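Local structure of sugar ABC transporter substrate-binding protein (Treponema pallidum subsp. pallidum, 5U2P) at residues E90-S95 and E305-A310; F129-N134 and P345-T350; L37-H42 and D70-V75. The protein probably serves as a periplasmic ligand-binding protein that captures a solute, possibly a sugar, for import by an ABC transporter. All blocks are in the same frame, centred on the assembly; numbering follows the deposited sequence.

How the contacts relate
From the N terminus, contact 3 closes first. It brings 70-75, at the start of helix 72-81, back against 37-42 at the end of strand 33-39, after helix 45-58 and strand 61-67. Contact 1 opens next at 90-95 and contact 2 at 129-134. Each closes after more than 200 residues, at 305-310 and 345-350, so these two cross. Five of the six strands of the protein's other sheet lie between 134 and 305. Contact 1 joins two neighbouring strands of the five-stranded sheet. Contact 2 ties its edge strand 131-132 to a late loop. Contact 1 touches both others: L309 N meets L131 O, and E90 meets H42 and Y72.

Contact 1 (E90-S95 and E305-A310); sequences EVSLPS and EVQGLA
V91 and G308 form an antiparallel hydrogen-bonded pair. V91 N donates to G308 O at 2.8 Å, and G308 N returns to V91 O at 2.9 Å. Past the end of the strand, L93 N still reaches V306 O at 2.9 Å. The polar side chains gather on the face that carries E90, S92 and Q307. Q307 is bent at its second torsion (chi2 -49°), which turns its amide back to the neighbouring strand. Its NE2 meets E90 OE2 at 2.6 Å from the anti side, with the amide and carboxylate planes 71° apart. H42 ND1 binds the same oxygen, and R39 N binds E90 OE1, so three nitrogens surround this buried carboxylate. S92 OG makes only a weak bond to Q307 OE1. The pairing sits inside a mixed sheet with strand order 2-1-3-5-4, as in type II periplasmic binding proteins. Here the late strand 307-311 returns between strands 88-92 and 131-132. On the opposite face, V91 CG1 touches A310 CB at 4.0 Å. Just past the strand ends, L93 CD1 meets V306 CG2 at 3.8 Å. At the loop end, E305 crosses the P94 ring at about a right angle, its OE2 3.5 Å from P94 CD. Water 1 bridges E305 OE1 to S95 N, and water 2 bridges E305 OE2 to S95 OG. Q374 NE2 also donates to E305 OE2.

Contact 2 (F129-N134 and P345-T350); sequences FALPLN and PAFRNT
N134, whose backbone lies against P345 and A346, has its side-chain amide held by three bonds. ND2 donates to the backbone oxygens of L344 and K342, and OD1 accepts from H341 NE2. These bonds tie N134 to the chain just before P345. The two segments themselves meet by packing alone. A346 CB points at the 129-134 backbone and sits 3.3 Å from P132 O. The same methyl is 3.8 Å from N134 N and 4.2 Å from P132 CG, so it rests on the turn of the chain that leaves strand 131-132. This is one of the two edge strands of the five-stranded sheet. L131 and L133 bond through their backbones to L309 and Q307 of strand 307-311, and the loop 345-350 packs on the strand from beyond that sheet. A second apolar contact lies beside A346. With chi1 at -179°, L131 swings its CG to the side facing away from N, which carries the leucine end to the F347 ring. L131 CD1 meets F347 CZ at 4.1 Å, and the two side chains cross at about a right angle. Helix 318-329 adjoins both, since A329 touches L131 and F347. The backbones of A346 and R348 also bond to L118 and D116.

Contact 3 (L37-H42 and D70-V75); sequences LIREKH and DQYPTV
Y72 points its ring at strand 33-39, and the CG of R39 lies over one face of that ring. The two side chains cross at about a right angle. R39 CG makes a CH-pi contact, 3.9 Å from the ring centroid and 29° off the ring normal. The arginine chain runs on extended from CG to NE and carries the guanidinium alongside Y72 CB and CD1, to the P73 ring. Its plane is turned 38° from the tyrosine ring, and Y72 CD1 lies over one guanidinium face. R39 NH2 comes 3.7 Å from P73 CG and also makes a weak bond to S92 OG. R39 NE is buried here and has no polar partner in the model. L37 approaches the ring obliquely and runs past Y72 in the opposite direction. Its CD2 is 3.6 Å from Y72 CE2. The first torsion of Y72 is trans (chi1 -178°), which sends the ring out from the helix toward the sheet. The phenol OH passes L37 and bonds to E90 O on strand 88-92. The first turn of helix 72-81 is thus pinned across strand 33-39. This is the packing of a beta-alpha-beta crossover, in which helix 72-81 links strands 61-67 and 88-92 over the strand between them.

Contact 1 (E90-S95 and E305-A310)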
# COMPACT_ATOMS: atom_id res chain seq x y z
N GLU A 90 4.30 -12.39 15.17
CA GLU A 90 4.22 -11.68 13.91
C GLU A 90 2.81 -11.82 13.33
O GLU A 90 2.22 -12.90 13.35
CB GLU A 90 5.26 -12.19 12.90
CG GLU A 90 5.16 -11.44 11.59
CD GLU A 90 6.11 -11.92 10.51
OE1 GLU A 90 6.98 -12.77 10.79
OE2 GLU A 90 5.98 -11.42 9.38
N VAL A 91 2.27 -10.71 12.82
CA VAL A 91 0.98 -10.72 12.16
C VAL A 91 1.05 -9.95 10.86
O VAL A 91 1.90 -9.08 10.68
CB VAL A 91 -0.14 -10.10 13.05
CG1 VAL A 91 -0.37 -10.97 14.30
CG2 VAL A 91 0.19 -8.67 13.43
N SER A 92 0.15 -10.29 9.95
CA SER A 92 -0.03 -9.55 8.71
C SER A 92 -1.10 -8.49 8.87
O SER A 92 -2.27 -8.79 9.14
CB SER A 92 -0.40 -10.51 7.57
OG SER A 92 0.69 -11.36 7.25
N LEU A 93 -0.69 -7.24 8.73
CA LEU A 93 -1.59 -6.10 8.76
C LEU A 93 -2.06 -5.84 7.34
O LEU A 93 -1.33 -6.16 6.40
CB LEU A 93 -0.87 -4.87 9.34
CG LEU A 93 -0.44 -5.07 10.80
CD1 LEU A 93 0.60 -4.04 11.23
CD2 LEU A 93 -1.64 -5.03 11.75
N PRO A 94 -3.26 -5.25 7.16
CA PRO A 94 -4.17 -4.85 8.24
C PRO A 94 -5.14 -5.94 8.70
O PRO A 94 -5.78 -5.78 9.74
CB PRO A 94 -4.93 -3.68 7.61
CG PRO A 94 -4.97 -4.00 6.15
CD PRO A 94 -3.68 -4.73 5.85
N SER A 95 -5.25 -7.03 7.95
CA SER A 95 -6.39 -7.93 8.16
C SER A 95 -6.16 -9.07 9.17
O SER A 95 -7.10 -9.77 9.51
CB SER A 95 -6.83 -8.51 6.82
OG SER A 95 -7.43 -7.49 6.02
N GLU A 305 -0.26 -3.46 3.49
CA GLU A 305 -0.11 -4.87 3.85
C GLU A 305 1.28 -5.11 4.41
O GLU A 305 2.09 -5.82 3.81
CB GLU A 305 -0.37 -5.77 2.64
CG GLU A 305 -1.82 -5.65 2.09
CD GLU A 305 -2.81 -6.55 2.79
OE1 GLU A 305 -2.36 -7.52 3.44
OE2 GLU A 305 -4.03 -6.27 2.72
N VAL A 306 1.54 -4.52 5.57
CA VAL A 306 2.82 -4.59 6.25
C VAL A 306 2.81 -5.66 7.34
O VAL A 306 1.76 -6.16 7.73
CB VAL A 306 3.21 -3.23 6.85
CG1 VAL A 306 3.26 -2.13 5.75
CG2 VAL A 306 2.26 -2.82 7.98
N GLN A 307 4.00 -6.02 7.81
CA GLN A 307 4.12 -6.94 8.92
C GLN A 307 4.12 -6.18 10.24
O GLN A 307 4.49 -5.01 10.30
CB GLN A 307 5.38 -7.79 8.79
CG GLN A 307 5.37 -8.72 7.56
CD GLN A 307 4.06 -9.53 7.42
OE1 GLN A 307 3.28 -9.34 6.48
NE2 GLN A 307 3.84 -10.44 8.36
N GLY A 308 3.71 -6.87 11.31
CA GLY A 308 3.72 -6.28 12.63
C GLY A 308 3.90 -7.31 13.72
O GLY A 308 3.83 -8.51 13.47
N LEU A 309 4.13 -6.83 14.93
CA LEU A 309 4.31 -7.66 16.10
C LEU A 309 3.15 -7.39 17.04
O LEU A 309 2.99 -6.26 17.51
CB LEU A 309 5.65 -7.36 16.80
CG LEU A 309 6.90 -7.59 15.99
CD1 LEU A 309 8.11 -7.06 16.78
CD2 LEU A 309 7.07 -9.06 15.69
N ALA A 310 2.32 -8.40 17.29
CA ALA A 310 1.22 -8.29 18.24
C ALA A 310 1.54 -8.99 19.55
O ALA A 310 2.38 -9.89 19.58
CB ALA A 310 -0.07 -8.88 17.64
O HOH W 1 -3.43 -8.41 5.91
O HOH W 2 -5.98 -7.76 3.85

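Contact 2 (F129-N134 and P345-T350)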
# COMPACT_ATOMS: atom_id res chain seq x y z
N PHE A 129 -3.53 -3.07 16.65
CA PHE A 129 -3.24 -4.32 17.37
C PHE A 129 -1.81 -4.85 17.15
O PHE A 129 -1.49 -5.95 17.60
CB PHE A 129 -4.26 -5.40 16.96
CG PHE A 129 -5.61 -5.25 17.63
CD1 PHE A 129 -5.77 -5.60 18.96
CD2 PHE A 129 -6.70 -4.77 16.93
CE1 PHE A 129 -7.01 -5.48 19.58
CE2 PHE A 129 -7.93 -4.65 17.55
CZ PHE A 129 -8.08 -4.99 18.87
N ALA A 130 -0.94 -4.09 16.51
CA ALA A 130 0.44 -4.52 16.38
C ALA A 130 1.35 -3.32 16.18
O ALA A 130 0.93 -2.28 15.66
CB ALA A 130 0.58 -5.48 15.21
N LEU A 131 2.60 -3.49 16.58
CA LEU A 131 3.66 -2.57 16.20
C LEU A 131 4.15 -2.91 14.79
O LEU A 131 4.69 -3.99 14.56
CB LEU A 131 4.81 -2.65 17.19
CG LEU A 131 6.01 -1.71 16.91
CD1 LEU A 131 6.60 -1.26 18.23
CD2 LEU A 131 7.05 -2.40 16.06
N PRO A 132 3.95 -2.00 13.83
CA PRO A 132 4.32 -2.27 12.44
C PRO A 132 5.79 -2.09 12.17
O PRO A 132 6.41 -1.25 12.82
CB PRO A 132 3.51 -1.24 11.67
CG PRO A 132 3.40 -0.12 12.59
CD PRO A 132 3.34 -0.67 13.97
N LEU A 133 6.32 -2.87 11.24
CA LEU A 133 7.73 -2.76 10.84
C LEU A 133 7.97 -1.77 9.70
O LEU A 133 9.12 -1.41 9.42
CB LEU A 133 8.24 -4.14 10.44
CG LEU A 133 8.07 -5.22 11.50
CD1 LEU A 133 8.67 -6.53 11.02
CD2 LEU A 133 8.66 -4.79 12.84
N ASN A 134 6.89 -1.35 9.04
CA ASN A 134 6.90 -0.35 7.96
C ASN A 134 5.57 0.40 7.98
O ASN A 134 4.57 -0.16 8.44
CB ASN A 134 7.07 -1.00 6.58
CG ASN A 134 8.37 -1.79 6.45
OD1 ASN A 134 8.42 -3.00 6.66
ND2 ASN A 134 9.44 -1.10 6.05
N PRO A 345 9.87 3.80 6.57
CA PRO A 345 9.86 3.70 8.04
C PRO A 345 8.45 3.58 8.60
O PRO A 345 7.46 3.96 7.94
CB PRO A 345 10.52 5.02 8.48
CG PRO A 345 10.22 5.98 7.39
CD PRO A 345 10.28 5.15 6.12
N ALA A 346 8.35 3.06 9.81
CA ALA A 346 7.05 2.94 10.49
C ALA A 346 6.80 4.15 11.39
O ALA A 346 5.65 4.55 11.61
CB ALA A 346 7.02 1.68 11.32
N PHE A 347 7.89 4.72 11.89
CA PHE A 347 7.84 5.83 12.83
C PHE A 347 8.46 7.12 12.31
O PHE A 347 9.36 7.12 11.45
CB PHE A 347 8.53 5.42 14.15
CG PHE A 347 7.79 4.38 14.94
CD1 PHE A 347 6.90 4.74 15.93
CD2 PHE A 347 7.99 3.03 14.68
CE1 PHE A 347 6.21 3.79 16.66
CE2 PHE A 347 7.31 2.07 15.40
CZ PHE A 347 6.41 2.45 16.39
N ARG A 348 7.95 8.22 12.84
CA ARG A 348 8.52 9.56 12.68
C ARG A 348 10.00 9.62 13.07
O ARG A 348 10.41 9.02 14.06
CB ARG A 348 7.74 10.53 13.57
CG ARG A 348 7.40 11.86 12.97
CD ARG A 348 6.39 12.59 13.87
NE ARG A 348 5.15 11.83 14.03
CZ ARG A 348 4.24 11.70 13.08
NH1 ARG A 348 4.44 12.27 11.90
NH2 ARG A 348 3.13 11.00 13.29
N ASN A 349 10.79 10.37 12.31
CA ASN A 349 12.17 10.70 12.68
C ASN A 349 13.09 9.48 12.75
O ASN A 349 13.92 9.38 13.65
CB ASN A 349 12.20 11.43 14.02
CG ASN A 349 11.32 12.67 14.02
OD1 ASN A 349 11.26 13.40 13.03
ND2 ASN A 349 10.63 12.91 15.13
N THR A 350 12.93 8.56 11.80
CA THR A 350 13.84 7.44 11.64
C THR A 350 14.96 7.84 10.68
O THR A 350 14.83 7.70 9.47
CB THR A 350 13.10 6.21 11.11
OG1 THR A 350 12.05 5.85 12.03
CG2 THR A 350 14.04 5.03 10.97

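Contact 3 (L37-H42 and D70-V75)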
# COMPACT_ATOMS: atom_id res chain seq x y z
N LEU A 37 7.12 -15.54 18.19
CA LEU A 37 6.88 -16.36 17.00
C LEU A 37 7.00 -15.46 15.78
O LEU A 37 6.38 -14.41 15.71
CB LEU A 37 5.49 -16.99 17.03
CG LEU A 37 5.23 -18.15 16.08
CD1 LEU A 37 5.85 -19.43 16.63
CD2 LEU A 37 3.73 -18.32 15.85
N ILE A 38 7.78 -15.89 14.79
CA ILE A 38 8.00 -15.08 13.59
C ILE A 38 8.17 -15.95 12.35
O ILE A 38 8.49 -17.14 12.45
CB ILE A 38 9.25 -14.20 13.76
CG1 ILE A 38 9.33 -13.15 12.64
CG2 ILE A 38 10.51 -15.07 13.82
CD1 ILE A 38 10.51 -12.24 12.74
N ARG A 39 7.93 -15.37 11.18
CA ARG A 39 8.16 -16.05 9.91
C ARG A 39 9.66 -16.20 9.68
O ARG A 39 10.43 -15.27 9.91
CB ARG A 39 7.53 -15.30 8.74
CG ARG A 39 6.00 -15.40 8.65
CD ARG A 39 5.48 -14.62 7.45
NE ARG A 39 4.05 -14.30 7.56
CZ ARG A 39 3.07 -14.90 6.89
NH1 ARG A 39 3.32 -15.89 6.04
NH2 ARG A 39 1.82 -14.51 7.08
N GLU A 40 10.05 -17.37 9.21
CA GLU A 40 11.44 -17.68 8.93
C GLU A 40 12.11 -16.57 8.11
O GLU A 40 13.12 -16.00 8.53
CB GLU A 40 11.52 -19.02 8.18
CG GLU A 40 12.92 -19.49 7.83
CD GLU A 40 12.91 -20.81 7.09
OE1 GLU A 40 11.89 -21.12 6.44
OE2 GLU A 40 13.92 -21.55 7.16
N LYS A 41 11.53 -16.23 6.97
CA LYS A 41 12.15 -15.26 6.05
C LYS A 41 12.04 -13.83 6.55
O LYS A 41 12.63 -12.93 5.97
CB LYS A 41 11.53 -15.35 4.66
CG LYS A 41 11.78 -16.67 3.93
CD LYS A 41 11.25 -16.63 2.50
CE LYS A 41 11.64 -17.87 1.72
NZ LYS A 41 10.93 -19.08 2.23
N HIS A 42 11.29 -13.62 7.63
CA HIS A 42 11.14 -12.28 8.19
C HIS A 42 12.02 -12.09 9.42
O HIS A 42 12.07 -10.99 9.98
CB HIS A 42 9.67 -12.01 8.52
CG HIS A 42 8.81 -11.84 7.31
ND1 HIS A 42 7.43 -11.75 7.38
CD2 HIS A 42 9.12 -11.75 5.99
CE1 HIS A 42 6.94 -11.61 6.16
NE2 HIS A 42 7.94 -11.60 5.30
N ASP A 70 5.30 -20.38 4.37
CA ASP A 70 4.06 -20.91 3.82
C ASP A 70 3.21 -21.60 4.89
O ASP A 70 2.02 -21.84 4.69
CB ASP A 70 4.37 -21.88 2.67
CG ASP A 70 5.08 -23.13 3.12
OD1 ASP A 70 6.30 -23.06 3.37
OD2 ASP A 70 4.42 -24.19 3.22
N GLN A 71 3.81 -21.88 6.05
CA GLN A 71 3.14 -22.59 7.13
C GLN A 71 2.72 -21.66 8.26
O GLN A 71 1.93 -22.05 9.13
CB GLN A 71 4.06 -23.67 7.70
CG GLN A 71 4.60 -24.66 6.67
CD GLN A 71 3.76 -25.91 6.57
OE1 GLN A 71 2.53 -25.85 6.56
NE2 GLN A 71 4.42 -27.06 6.51
N TYR A 72 3.23 -20.43 8.25
CA TYR A 72 3.11 -19.57 9.42
C TYR A 72 1.66 -19.27 9.81
O TYR A 72 1.31 -19.37 10.98
CB TYR A 72 3.87 -18.25 9.21
CG TYR A 72 3.79 -17.37 10.44
CD1 TYR A 72 2.85 -16.36 10.53
CD2 TYR A 72 4.64 -17.59 11.51
CE1 TYR A 72 2.77 -15.57 11.66
CE2 TYR A 72 4.57 -16.80 12.65
CZ TYR A 72 3.63 -15.81 12.73
OH TYR A 72 3.56 -15.04 13.88
N PRO A 73 0.80 -18.91 8.83
CA PRO A 73 -0.58 -18.60 9.23
C PRO A 73 -1.28 -19.81 9.85
O PRO A 73 -1.98 -19.66 10.85
CB PRO A 73 -1.24 -18.18 7.92
CG PRO A 73 -0.10 -17.73 7.05
CD PRO A 73 1.04 -18.63 7.41
N THR A 74 -1.06 -20.99 9.28
CA THR A 74 -1.60 -22.23 9.84
C THR A 74 -1.11 -22.45 11.27
O THR A 74 -1.91 -22.75 12.17
CB THR A 74 -1.20 -23.46 8.99
OG1 THR A 74 -1.70 -23.30 7.66
CG2 THR A 74 -1.75 -24.74 9.59
N VAL A 75 0.19 -22.32 11.48
CA VAL A 75 0.79 -22.54 12.79
C VAL A 75 0.31 -21.52 13.81
O VAL A 75 -0.04 -21.89 14.93
CB VAL A 75 2.33 -22.50 12.73
CG1 VAL A 75 2.93 -22.58 14.14
CG2 VAL A 75 2.84 -23.64 11.90